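Local coordinates for protein SsfS6 (PDB 4G2T) that is a two-domain protein of the GT-B fold, in the erythromycin biosynthesis protein CIII-like family, and binds thymidine-5'-diphosphate, at residues A[74-79]-A[104-109]; A[129-134]-A[154-159]; A[146-151]-A[183-188]. All coordinates share one frame; numbering follows the deposited sequence.

Contact 1 (A[74-79]-A[104-109])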
loop_
_atom_site.group_PDB
_atom_site.type_symbol
_atom_site.label_atom_id
_atom_site.label_comp_id
_atom_site.label_asym_id
_atom_site.label_seq_id
_atom_site.Cartn_x
_atom_site.Cartn_y
_atom_site.Cartn_z
ATOM N N PRO A 74 9.744 -23.112 11.430
ATOM C CA PRO A 74 10.200 -24.431 11.888
ATOM C C PRO A 74 11.715 -24.651 11.842
ATOM O O PRO A 74 12.230 -25.378 12.689
ATOM C CB PRO A 74 9.501 -25.390 10.923
ATOM C CG PRO A 74 8.253 -24.692 10.566
ATOM C CD PRO A 74 8.613 -23.235 10.490
ATOM N N GLU A 75 12.408 -24.043 10.883
ATOM C CA GLU A 75 13.861 -24.174 10.799
ATOM C C GLU A 75 14.517 -23.670 12.075
ATOM O O GLU A 75 15.471 -24.259 12.579
ATOM C CB GLU A 75 14.415 -23.370 9.623
ATOM C CG GLU A 75 13.813 -23.697 8.275
ATOM C CD GLU A 75 14.469 -22.913 7.155
ATOM O OE1 GLU A 75 13.745 -22.432 6.259
ATOM O OE2 GLU A 75 15.711 -22.776 7.173
ATOM N N VAL A 76 13.990 -22.566 12.588
ATOM C CA VAL A 76 14.575 -21.885 13.732
ATOM C C VAL A 76 14.080 -22.473 15.047
ATOM O O VAL A 76 14.807 -22.507 16.040
ATOM C CB VAL A 76 14.238 -20.386 13.696
ATOM C CG1 VAL A 76 15.072 -19.639 14.706
ATOM C CG2 VAL A 76 14.469 -19.827 12.302
ATOM N N LEU A 77 12.838 -22.940 15.046
ATOM C CA LEU A 77 12.213 -23.447 16.261
ATOM C C LEU A 77 12.633 -24.882 16.578
ATOM O O LEU A 77 12.631 -25.293 17.739
ATOM C CB LEU A 77 10.689 -23.345 16.152
ATOM C CG LEU A 77 9.880 -23.657 17.411
ATOM C CD1 LEU A 77 10.441 -22.896 18.598
ATOM C CD2 LEU A 77 8.415 -23.314 17.199
ATOM N N SER A 78 13.004 -25.636 15.548
ATOM C CA SER A 78 13.348 -27.045 15.721
ATOM C C SER A 78 14.838 -27.278 15.965
ATOM O O SER A 78 15.273 -28.415 16.147
ATOM C CB SER A 78 12.880 -27.867 14.516
ATOM O OG SER A 78 11.476 -27.774 14.349
ATOM N N TRP A 79 15.620 -26.203 15.966
ATOM C CA TRP A 79 17.049 -26.304 16.246
ATOM C C TRP A 79 17.529 -25.162 17.132
ATOM O O TRP A 79 17.105 -24.019 16.971
ATOM C CB TRP A 79 17.861 -26.340 14.948
ATOM C CG TRP A 79 17.901 -27.691 14.303
ATOM C CD1 TRP A 79 18.811 -28.682 14.531
ATOM C CD2 TRP A 79 16.992 -28.200 13.321
ATOM N NE1 TRP A 79 18.525 -29.776 13.753
ATOM C CE2 TRP A 79 17.412 -29.506 13.000
ATOM C CE3 TRP A 79 15.864 -27.678 12.681
ATOM C CZ2 TRP A 79 16.744 -30.298 12.070
ATOM C CZ3 TRP A 79 15.202 -28.465 11.758
ATOM C CH2 TRP A 79 15.643 -29.761 11.460
ATOM N N GLY A 104 13.789 -15.855 19.409
ATOM C CA GLY A 104 15.085 -15.346 19.809
ATOM C C GLY A 104 16.173 -15.750 18.835
ATOM O O GLY A 104 17.033 -14.944 18.481
ATOM N N ARG A 105 16.131 -17.003 18.392
ATOM C CA ARG A 105 17.128 -17.512 17.458
ATOM C C ARG A 105 16.856 -17.033 16.035
ATOM O O ARG A 105 17.730 -17.104 15.170
ATOM C CB ARG A 105 17.186 -19.040 17.513
ATOM C CG ARG A 105 17.556 -19.593 18.878
ATOM C CD ARG A 105 17.782 -21.092 18.824
ATOM N NE ARG A 105 16.576 -21.824 18.445
ATOM C CZ ARG A 105 15.739 -22.386 19.311
ATOM N NH1 ARG A 105 15.976 -22.304 20.613
ATOM N NH2 ARG A 105 14.667 -23.033 18.875
ATOM N N LEU A 106 15.640 -16.553 15.797
ATOM C CA LEU A 106 15.280 -15.965 14.513
ATOM C C LEU A 106 16.072 -14.682 14.304
ATOM O O LEU A 106 16.419 -14.324 13.178
ATOM C CB LEU A 106 13.778 -15.674 14.462
ATOM C CG LEU A 106 13.253 -14.856 13.278
ATOM C CD1 LEU A 106 13.536 -15.560 11.962
ATOM C CD2 LEU A 106 11.764 -14.581 13.434
ATOM N N VAL A 107 16.360 -14.001 15.408
ATOM C CA VAL A 107 17.126 -12.763 15.384
ATOM C C VAL A 107 18.552 -13.014 14.905
ATOM O O VAL A 107 19.131 -12.197 14.190
ATOM C CB VAL A 107 17.160 -12.116 16.780
ATOM C CG1 VAL A 107 17.890 -10.786 16.735
ATOM C CG2 VAL A 107 15.747 -11.933 17.307
ATOM N N LEU A 108 19.104 -14.161 15.291
ATOM C CA LEU A 108 20.465 -14.531 14.915
ATOM C C LEU A 108 20.616 -14.694 13.405
ATOM O O LEU A 108 21.720 -14.606 12.870
ATOM C CB LEU A 108 20.875 -15.828 15.615
ATOM C CG LEU A 108 20.725 -15.874 17.136
ATOM C CD1 LEU A 108 21.196 -17.218 17.672
ATOM C CD2 LEU A 108 21.485 -14.732 17.794
ATOM N N ARG A 109 19.501 -14.934 12.725
ATOM C CA ARG A 109 19.510 -15.146 11.283
ATOM C C ARG A 109 19.332 -13.838 10.521
ATOM O O ARG A 109 19.689 -13.740 9.348
ATOM C CB ARG A 109 18.407 -16.130 10.889
ATOM C CG ARG A 109 18.520 -17.483 11.568
ATOM C CD ARG A 109 19.630 -18.319 10.954
ATOM N NE ARG A 109 19.164 -19.065 9.789
ATOM C CZ ARG A 109 18.768 -20.333 9.827
ATOM N NH1 ARG A 109 18.790 -21.002 10.973
ATOM N NH2 ARG A 109 18.356 -20.937 8.721
HETATM O O HOH W 1 17.766 -23.368 11.981
#

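Contact 2 (A[129-134]-A[154-159])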
loop_
_atom_site.group_PDB
_atom_site.type_symbol
_atom_site.label_atom_id
_atom_site.label_comp_id
_atom_site.label_asym_id
_atom_site.label_seq_id
_atom_site.Cartn_x
_atom_site.Cartn_y
_atom_site.Cartn_z
ATOM N N GLU A 129 7.013 -5.846 15.342
ATOM C CA GLU A 129 5.989 -6.522 16.130
ATOM C C GLU A 129 6.579 -7.087 17.420
ATOM O O GLU A 129 7.788 -7.015 17.641
ATOM C CB GLU A 129 5.294 -7.615 15.311
ATOM C CG GLU A 129 6.205 -8.739 14.856
ATOM C CD GLU A 129 6.012 -10.009 15.660
ATOM O OE1 GLU A 129 5.178 -10.007 16.589
ATOM O OE2 GLU A 129 6.694 -11.011 15.358
ATOM N N THR A 130 5.719 -7.648 18.264
ATOM C CA THR A 130 6.106 -8.063 19.611
ATOM C C THR A 130 7.218 -9.112 19.647
ATOM O O THR A 130 8.141 -9.016 20.457
ATOM C CB THR A 130 4.894 -8.591 20.406
ATOM O OG1 THR A 130 3.806 -7.665 20.299
ATOM C CG2 THR A 130 5.255 -8.777 21.872
ATOM N N TYR A 131 7.137 -10.105 18.768
ATOM C CA TYR A 131 8.076 -11.224 18.813
ATOM C C TYR A 131 9.200 -11.131 17.780
ATOM O O TYR A 131 10.013 -12.046 17.655
ATOM C CB TYR A 131 7.333 -12.558 18.691
ATOM C CG TYR A 131 6.324 -12.789 19.795
ATOM C CD1 TYR A 131 6.462 -12.170 21.031
ATOM C CD2 TYR A 131 5.230 -13.620 19.599
ATOM C CE1 TYR A 131 5.541 -12.374 22.040
ATOM C CE2 TYR A 131 4.302 -13.829 20.602
ATOM C CZ TYR A 131 4.463 -13.204 21.820
ATOM O OH TYR A 131 3.543 -13.410 22.822
ATOM N N SER A 132 9.244 -10.026 17.043
ATOM C CA SER A 132 10.366 -9.759 16.151
ATOM C C SER A 132 11.433 -8.971 16.900
ATOM O O SER A 132 11.502 -7.746 16.799
ATOM C CB SER A 132 9.910 -8.994 14.907
ATOM O OG SER A 132 9.124 -9.813 14.060
ATOM N N LEU A 133 12.262 -9.686 17.653
ATOM C CA LEU A 133 13.231 -9.064 18.550
ATOM C C LEU A 133 14.450 -8.486 17.835
ATOM O O LEU A 133 15.311 -7.874 18.467
ATOM C CB LEU A 133 13.676 -10.063 19.623
ATOM C CG LEU A 133 12.573 -10.574 20.551
ATOM C CD1 LEU A 133 13.103 -11.671 21.460
ATOM C CD2 LEU A 133 11.993 -9.430 21.369
ATOM N N THR A 134 14.525 -8.681 16.522
ATOM C CA THR A 134 15.601 -8.096 15.732
ATOM C C THR A 134 15.469 -6.578 15.742
ATOM O O THR A 134 16.465 -5.854 15.740
ATOM C CB THR A 134 15.583 -8.606 14.280
ATOM O OG1 THR A 134 15.656 -10.038 14.274
ATOM C CG2 THR A 134 16.759 -8.043 13.493
ATOM N N ALA A 154 -3.972 -11.406 22.222
ATOM C CA ALA A 154 -3.220 -11.541 23.459
ATOM C C ALA A 154 -1.809 -12.024 23.151
ATOM O O ALA A 154 -1.625 -12.996 22.418
ATOM C CB ALA A 154 -3.919 -12.503 24.404
ATOM N N SER A 155 -0.818 -11.338 23.704
ATOM C CA SER A 155 0.574 -11.710 23.495
ATOM C C SER A 155 1.201 -12.184 24.800
ATOM O O SER A 155 1.635 -11.367 25.612
ATOM C CB SER A 155 1.367 -10.530 22.932
ATOM O OG SER A 155 0.800 -10.068 21.717
ATOM N N PRO A 156 1.237 -13.511 25.006
ATOM C CA PRO A 156 1.839 -14.115 26.199
ATOM C C PRO A 156 3.269 -13.634 26.407
ATOM O O PRO A 156 4.146 -13.928 25.593
ATOM C CB PRO A 156 1.824 -15.610 25.873
ATOM C CG PRO A 156 0.670 -15.773 24.950
ATOM C CD PRO A 156 0.654 -14.527 24.110
ATOM N N GLU A 157 3.490 -12.898 27.491
ATOM C CA GLU A 157 4.796 -12.321 27.794
ATOM C C GLU A 157 5.849 -13.400 28.029
ATOM O O GLU A 157 7.050 -13.138 27.961
ATOM C CB GLU A 157 4.693 -11.414 29.020
ATOM C CG GLU A 157 4.177 -12.119 30.264
ATOM C CD GLU A 157 3.469 -11.178 31.215
ATOM O OE1 GLU A 157 3.996 -10.935 32.321
ATOM O OE2 GLU A 157 2.379 -10.682 30.857
ATOM N N LEU A 158 5.383 -14.612 28.305
ATOM C CA LEU A 158 6.262 -15.750 28.532
ATOM C C LEU A 158 7.051 -16.081 27.270
ATOM O O LEU A 158 8.208 -16.499 27.340
ATOM C CB LEU A 158 5.437 -16.957 28.969
ATOM C CG LEU A 158 6.195 -18.107 29.625
ATOM C CD1 LEU A 158 6.829 -17.651 30.929
ATOM C CD2 LEU A 158 5.251 -19.266 29.857
ATOM N N ILE A 159 6.415 -15.895 26.118
ATOM C CA ILE A 159 7.078 -16.076 24.832
ATOM C C ILE A 159 8.171 -15.030 24.654
ATOM O O ILE A 159 9.311 -15.351 24.318
ATOM C CB ILE A 159 6.078 -15.959 23.663
ATOM C CG1 ILE A 159 5.078 -17.117 23.696
ATOM C CG2 ILE A 159 6.807 -15.927 22.331
ATOM C CD1 ILE A 159 4.067 -17.082 22.570
HETATM O O HOH W 2 1.695 -9.153 19.445
#

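Contact 3 (A[146-151]-A[183-188])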
loop_
_atom_site.group_PDB
_atom_site.type_symbol
_atom_site.label_atom_id
_atom_site.label_comp_id
_atom_site.label_asym_id
_atom_site.label_seq_id
_atom_site.Cartn_x
_atom_site.Cartn_y
_atom_site.Cartn_z
ATOM N N TRP A 146 12.520 2.778 19.425
ATOM C CA TRP A 146 11.784 1.822 18.605
ATOM C C TRP A 146 10.323 1.720 19.033
ATOM O O TRP A 146 9.971 2.055 20.162
ATOM C CB TRP A 146 12.453 0.443 18.631
ATOM C CG TRP A 146 12.479 -0.218 19.980
ATOM C CD1 TRP A 146 13.292 0.092 21.030
ATOM C CD2 TRP A 146 11.669 -1.320 20.411
ATOM N NE1 TRP A 146 13.031 -0.739 22.093
ATOM C CE2 TRP A 146 12.041 -1.616 21.739
ATOM C CE3 TRP A 146 10.664 -2.081 19.807
ATOM C CZ2 TRP A 146 11.443 -2.640 22.470
ATOM C CZ3 TRP A 146 10.071 -3.097 20.536
ATOM C CH2 TRP A 146 10.460 -3.365 21.854
ATOM N N ILE A 147 9.478 1.260 18.115
ATOM C CA ILE A 147 8.050 1.136 18.379
ATOM C C ILE A 147 7.625 -0.327 18.376
ATOM O O ILE A 147 7.945 -1.072 17.449
ATOM C CB ILE A 147 7.218 1.893 17.326
ATOM C CG1 ILE A 147 7.671 3.351 17.229
ATOM C CG2 ILE A 147 5.736 1.812 17.657
ATOM C CD1 ILE A 147 7.450 4.146 18.496
ATOM N N GLU A 148 6.909 -0.736 19.418
ATOM C CA GLU A 148 6.374 -2.090 19.485
ATOM C C GLU A 148 4.881 -2.100 19.194
ATOM O O GLU A 148 4.096 -1.478 19.912
ATOM C CB GLU A 148 6.622 -2.709 20.861
ATOM C CG GLU A 148 6.036 -4.105 21.003
ATOM C CD GLU A 148 5.842 -4.521 22.448
ATOM O OE1 GLU A 148 6.601 -4.040 23.317
ATOM O OE2 GLU A 148 4.924 -5.323 22.716
ATOM N N GLN A 149 4.490 -2.807 18.140
ATOM C CA GLN A 149 3.078 -2.980 17.828
ATOM C C GLN A 149 2.652 -4.426 18.041
ATOM O O GLN A 149 3.316 -5.352 17.578
ATOM C CB GLN A 149 2.777 -2.565 16.386
ATOM C CG GLN A 149 1.325 -2.788 15.989
ATOM C CD GLN A 149 1.095 -2.677 14.496
ATOM O OE1 GLN A 149 1.821 -1.974 13.792
ATOM N NE2 GLN A 149 0.080 -3.378 14.003
ATOM N N SER A 150 1.544 -4.616 18.749
ATOM C CA SER A 150 0.979 -5.946 18.921
ATOM C C SER A 150 0.155 -6.317 17.698
ATOM O O SER A 150 -0.526 -5.473 17.115
ATOM C CB SER A 150 0.111 -6.011 20.178
ATOM O OG SER A 150 -0.563 -7.255 20.264
ATOM N N ILE A 151 0.226 -7.584 17.306
ATOM C CA ILE A 151 -0.529 -8.072 16.160
ATOM C C ILE A 151 -1.421 -9.232 16.586
ATOM O O ILE A 151 -1.878 -10.021 15.758
ATOM C CB ILE A 151 0.409 -8.517 15.022
ATOM C CG1 ILE A 151 1.269 -9.703 15.464
ATOM C CG2 ILE A 151 1.298 -7.360 14.586
ATOM C CD1 ILE A 151 2.225 -10.195 14.398
ATOM N N LEU A 183 9.595 3.175 22.498
ATOM C CA LEU A 183 9.051 4.520 22.624
ATOM C C LEU A 183 7.534 4.455 22.759
ATOM O O LEU A 183 6.922 5.279 23.438
ATOM C CB LEU A 183 9.441 5.367 21.411
ATOM C CG LEU A 183 9.374 6.885 21.578
ATOM C CD1 LEU A 183 10.334 7.341 22.667
ATOM C CD2 LEU A 183 9.683 7.581 20.263
ATOM N N LEU A 184 6.935 3.459 22.116
ATOM C CA LEU A 184 5.496 3.263 22.187
ATOM C C LEU A 184 5.150 1.781 22.097
ATOM O O LEU A 184 5.620 1.077 21.202
ATOM C CB LEU A 184 4.799 4.033 21.064
ATOM C CG LEU A 184 3.337 4.410 21.302
ATOM C CD1 LEU A 184 3.234 5.477 22.382
ATOM C CD2 LEU A 184 2.689 4.882 20.011
ATOM N N SER A 185 4.336 1.310 23.035
ATOM C CA SER A 185 3.842 -0.061 23.006
ATOM C C SER A 185 2.382 -0.070 22.581
ATOM O O SER A 185 1.513 0.420 23.299
ATOM C CB SER A 185 4.002 -0.726 24.374
ATOM O OG SER A 185 5.367 -0.958 24.670
ATOM N N ILE A 186 2.119 -0.630 21.407
ATOM C CA ILE A 186 0.783 -0.594 20.828
ATOM C C ILE A 186 0.027 -1.897 21.057
ATOM O O ILE A 186 0.562 -2.981 20.835
ATOM C CB ILE A 186 0.850 -0.301 19.320
ATOM C CG1 ILE A 186 1.599 1.012 19.076
ATOM C CG2 ILE A 186 -0.546 -0.251 18.728
ATOM C CD1 ILE A 186 2.097 1.183 17.661
ATOM N N ASP A 187 -1.218 -1.779 21.506
ATOM C CA ASP A 187 -2.072 -2.935 21.734
ATOM C C ASP A 187 -3.342 -2.801 20.901
ATOM O O ASP A 187 -3.845 -1.696 20.701
ATOM C CB ASP A 187 -2.420 -3.051 23.219
ATOM C CG ASP A 187 -2.894 -4.438 23.601
ATOM O OD1 ASP A 187 -2.041 -5.281 23.952
ATOM O OD2 ASP A 187 -4.117 -4.685 23.553
ATOM N N VAL A 188 -3.860 -3.925 20.413
ATOM C CA VAL A 188 -5.010 -3.898 19.512
ATOM C C VAL A 188 -6.214 -4.669 20.046
ATOM O O VAL A 188 -7.201 -4.860 19.336
ATOM C CB VAL A 188 -4.646 -4.447 18.119
ATOM C CG1 VAL A 188 -3.644 -3.530 17.433
ATOM C CG2 VAL A 188 -4.097 -5.861 18.231
HETATM O O HOH W 3 2.432 -3.445 22.912
HETATM O O HOH W 4 -0.981 -8.204 22.787
#

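Contact 1 (A[74-79]-A[104-109])
The guanidinium of R105 has the carbonyl oxygen of W79 over one face. The carbonyl oxygens of V76 and L77 lie at its edge, near its plane. R105 NH2 donates to V76 O at 2.9 Å, and R105 NE donates to V76 O at 3.1 Å. One oxygen is therefore gripped side-on by two nitrogens, and it lies only 5° out of the guanidinium plane. R105 NH2 meets V76 O in the carbonyl plane, on a lone pair of the oxygen, whereas NE comes nearly along the C=O axis. W79 O is also close to R105 NE, but it sits over the face and the angle is too poor for a bond.

The second guanidinium, of R109, has water 1 at its edge, in plane. This water accepts from R109 NH1 at 2.8 Å and donates to E75 O. The carboxylate of E75 meets R109 obliquely, the two planes being 64° apart. Its OE2 forms a salt bridge to R109 NH2 at 3.6 Å, while OE1 bonds to D72 N.

Between the two arginines V76 CG1 presses on the long helix. With chi1 at -168°, CG1 points away from the V76 backbone N and reaches L106 N at 3.3 Å and R105 CB at 3.6 Å. Together these contacts join helix 73-77, with V76 O held by R105, to helix 92-121 of the N-terminal Rossmann-like domain of the GT-B fold.

Contact 2 (A[129-134]-A[154-159])
The ring of Y131 carries I159 on one face. I159 CG2 stands 3.6 Å from the centroid of the Y131 ring and 10° off its normal, a CH-pi contact over the centre. This methyl is the branch that lies anti to the backbone N of I159. The other branch crosses the far end of the ring, with I159 CD1 3.7 Å from Y131 OH. The Y131 ring is placed by chi1 of -60°, which sets CG beside its own N and sends the ring across to helix 157-166.

The hydroxyl ends at the start of that helix. Y131 OH gives a weak hydrogen bond to P156 O at 2.9 Å. P156 is the N-cap residue, and its oxygen also accepts from I159 N at 3.0 Å in the first turn. S155 CB is a further neighbour, 3.6 Å from Y131 OH.

The segment 129-134 is the loop after strand 125-129 of the parallel sheet, and it leads into helix 134-142. Loops at the C-terminal ends of the strands are where Rossmann-like domains of the GT-B fold form their binding cleft. The side chain of Y131 is about 11 Å from thymidine-5'-diphosphate.

E129 to S132 make a type I turn. The carboxylate of E129 folds back over this turn. Y131 N donates to E129 OE1 at 2.9 Å, from above the carboxylate plane. The same OE1 has a salt bridge to R152. Beside the ring, water 2 bridges T130 OG1 and S155 OG.

Contact 3 (A[146-151]-A[183-188])
Strands 146-149 and 184-187 are neighbours in the parallel sheet of the N-terminal Rossmann-like domain of the GT-B fold. The chain between them passes through helices 157-166 and 168-172, a beta-alpha-beta crossover. The axes of the two short strand segments approach to 4.6 Å, 14° from parallel.

The first shell is the backbone ladder. L183 N donates to W146 O at 2.6 Å. E148 N donates to L184 O at 2.9 Å, and E148 O accepts from I186 N at 2.6 Å. S150 N then donates to I186 O at 2.8 Å. E148 thus uses both its N-H and its carbonyl on the one neighbouring strand, while backbone bonds of I147 and Q149 go to strand 125-129 on its other side.

One face of the pair is mostly apolar and carries I147, Q149, L184 and I186. I147 and L184 lie side by side, pointing the same way, with I147 CD1 3.7 Å from L184 CB. The other branch, I147 CG2, meets I186 CD1 at 3.7 Å, and the two side chains cross obliquely. Q149 CB and CG pass at a slant over I186, and Q149 NE2 is hydrogen-bonded to P30 O. Helix 387-396 covers this face through I390 and I394, and L34 of helix 32-40 touches Q149 and I186.

E148 and S185 bring polar groups to the other face. E148 extends towards water 3, which donates to I186 O and weakly to E148 OE2. E148 OE1 also has a long, weak ion pair with K160.

Where strand 146-149 has ended, S150 OG stands anti to its own N (chi1 173°). D187 OD2 is hydrogen-bonded to C189 N. S150 OG is hydrogen-bonded to water 4 at 2.7 Å, and the water donates weakly to D187 OD1.

In the fold
All three contacts lie in the N-terminal domain, and they run from its sheet outward. Contact 3 is within the sheet, where regular backbone bonds dominate, and is partly buried. Contact 2 is the buried one, at the strand ends, with a ring face and a helix start. Contact 1, also partly buried, joins two helices by arginine side chains, a water and the buried V76. Contacts 2 and 3 adjoin: S150 and S155 lie close, and K160 of helix 157-166 touches T130 and Y131 and pairs weakly with E148. Contacts 1 and 2 meet where V107 packs on L133 and T134. Contacts 1 and 3 do not touch; their nearest atoms are about 11 Å apart.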